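Local atomic coordinates of aromatic-amino-acid transaminase TyrB (Burkholderia cenocepacia K56-2Valvano, PDB entry 4WD2), a protein that probably catalyses the reversible pyridoxal-phosphate-dependent transfer of amino groups between aromatic amino acids and 2-oxo acids. Residues C189-G194 with G354-T359. Sequence-based numbering, arbitrary orientation.
Sequences CHNPTG and GMFTYT
N191 lays its carboxamide almost flat on the F356 ring, with 17° between the two planes. The overlap is off-centre: CG of N191 comes to 3.4 Å from F356 CE2, and OD1 lies above the same face, displaced toward the rim. With CG anti to the backbone N (chi1 -177°), the N191 amide lies over the CD2-CE2 side of the ring while ND2 hydrogen-bonds to O3 of the modified residue LLP at position 254, the lysine-bound cofactor. F356 is thus a second-shell residue beneath a cofactor ligand, and CB of M355 covers its opposite face. Further along the strand, the methyl CG2 of T193 stands over the centre of the Y358 ring in a CH-pi contact, 3.7 Å from the centroid and 8° off the normal, while P192 runs alongside, its CG 3.5 Å from Y358 CE1.

The segment 189-194 follows strand 182-186 and carries the N-P-T-G sequence with a cis peptide before P192, as in class I aminotransferases related to aspartate aminotransferase; here it packs on strand 356-358, which pairs with strand 382-384. The cis bond belongs to a tight bend in which G194 N bonds to H190 O.

Direct backbone bonding across the contact is limited to Y358 N to T193 O, 3.3 Å long and entering well above the carbonyl plane. Two waters extend it, one joining C189 O to M355 N and the other H190 O to F356 N. P192 O, 3.3 Å from F356 CB, is buried without a polar partner. Where the two backbones come nearest, at C189 and G354, SG of C189 lies 3.5 Å from G354 CA. Farther out, D196 grips the backbone N of C189 and H190, and R330 holds the carbonyls of G354 and F356.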
# COMPACT_ATOMS: atom_id res chain seq x y z
N CYS A 189 24.54 -3.11 6.05
CA CYS A 189 23.79 -4.01 6.93
C CYS A 189 23.09 -5.10 6.14
O CYS A 189 21.86 -5.25 6.20
CB CYS A 189 22.77 -3.21 7.76
SG CYS A 189 23.55 -1.99 8.88
N HIS A 190 23.88 -5.85 5.37
CA HIS A 190 23.34 -6.83 4.43
C HIS A 190 22.41 -7.84 5.10
O HIS A 190 22.70 -8.36 6.17
CB HIS A 190 24.48 -7.57 3.72
CG HIS A 190 24.02 -8.44 2.59
ND1 HIS A 190 23.74 -9.78 2.74
CD2 HIS A 190 23.80 -8.15 1.29
CE1 HIS A 190 23.37 -10.28 1.58
NE2 HIS A 190 23.39 -9.31 0.68
N ASN A 191 21.28 -8.07 4.45
CA ASN A 191 20.32 -9.06 4.89
C ASN A 191 20.32 -10.17 3.85
O ASN A 191 19.96 -9.94 2.70
CB ASN A 191 18.93 -8.41 5.04
CG ASN A 191 17.88 -9.37 5.57
OD1 ASN A 191 18.17 -10.51 5.89
ND2 ASN A 191 16.64 -8.89 5.68
N PRO A 192 20.67 -11.41 4.24
CA PRO A 192 20.82 -11.97 5.58
C PRO A 192 22.23 -12.11 6.16
O PRO A 192 22.33 -12.60 7.28
CB PRO A 192 20.24 -13.37 5.38
CG PRO A 192 20.73 -13.74 4.02
CD PRO A 192 20.72 -12.46 3.21
N THR A 193 23.28 -11.69 5.45
CA THR A 193 24.63 -12.14 5.81
C THR A 193 25.42 -11.18 6.71
O THR A 193 26.35 -11.59 7.40
CB THR A 193 25.48 -12.40 4.56
OG1 THR A 193 25.81 -11.15 3.93
CG2 THR A 193 24.73 -13.30 3.58
N GLY A 194 25.06 -9.90 6.69
CA GLY A 194 25.80 -8.91 7.44
C GLY A 194 27.14 -8.56 6.80
O GLY A 194 27.90 -7.76 7.34
N GLY A 354 25.11 -4.83 11.17
CA GLY A 354 23.67 -4.70 11.13
C GLY A 354 23.00 -5.72 12.01
O GLY A 354 23.60 -6.22 12.95
N MET A 355 21.75 -6.07 11.71
CA MET A 355 21.01 -6.97 12.58
C MET A 355 21.29 -8.44 12.34
O MET A 355 20.91 -9.28 13.15
CB MET A 355 19.51 -6.72 12.45
CG MET A 355 19.07 -5.46 13.16
SD MET A 355 17.30 -5.27 13.03
CE MET A 355 17.21 -3.51 12.76
N PHE A 356 21.97 -8.77 11.25
CA PHE A 356 22.14 -10.18 10.92
C PHE A 356 23.57 -10.63 10.83
O PHE A 356 24.47 -9.84 10.53
CB PHE A 356 21.44 -10.50 9.60
CG PHE A 356 20.00 -10.13 9.58
CD1 PHE A 356 19.07 -10.88 10.29
CD2 PHE A 356 19.56 -9.02 8.88
CE1 PHE A 356 17.73 -10.53 10.29
CE2 PHE A 356 18.23 -8.67 8.88
CZ PHE A 356 17.31 -9.43 9.59
N THR A 357 23.78 -11.90 11.11
CA THR A 357 25.07 -12.53 10.87
C THR A 357 24.84 -13.91 10.25
O THR A 357 23.92 -14.64 10.63
CB THR A 357 25.90 -12.63 12.18
OG1 THR A 357 26.95 -11.66 12.14
CG2 THR A 357 26.52 -14.02 12.36
N TYR A 358 25.64 -14.22 9.24
CA TYR A 358 25.70 -15.56 8.68
C TYR A 358 26.71 -16.35 9.50
O TYR A 358 27.91 -16.15 9.35
CB TYR A 358 26.10 -15.53 7.20
CG TYR A 358 25.01 -15.97 6.26
CD1 TYR A 358 23.67 -15.71 6.55
CD2 TYR A 358 25.30 -16.67 5.10
CE1 TYR A 358 22.66 -16.13 5.71
CE2 TYR A 358 24.30 -17.09 4.25
CZ TYR A 358 22.98 -16.82 4.56
OH TYR A 358 21.98 -17.23 3.72
N THR A 359 26.21 -17.23 10.37
CA THR A 359 27.08 -17.94 11.31
C THR A 359 27.99 -18.94 10.62
O THR A 359 29.03 -19.33 11.16
CB THR A 359 26.28 -18.69 12.40
OG1 THR A 359 25.42 -19.66 11.78
CG2 THR A 359 25.44 -17.72 13.23
O HOH W 1 20.69 -5.46 9.19
O HOH W 2 22.67 -7.19 8.78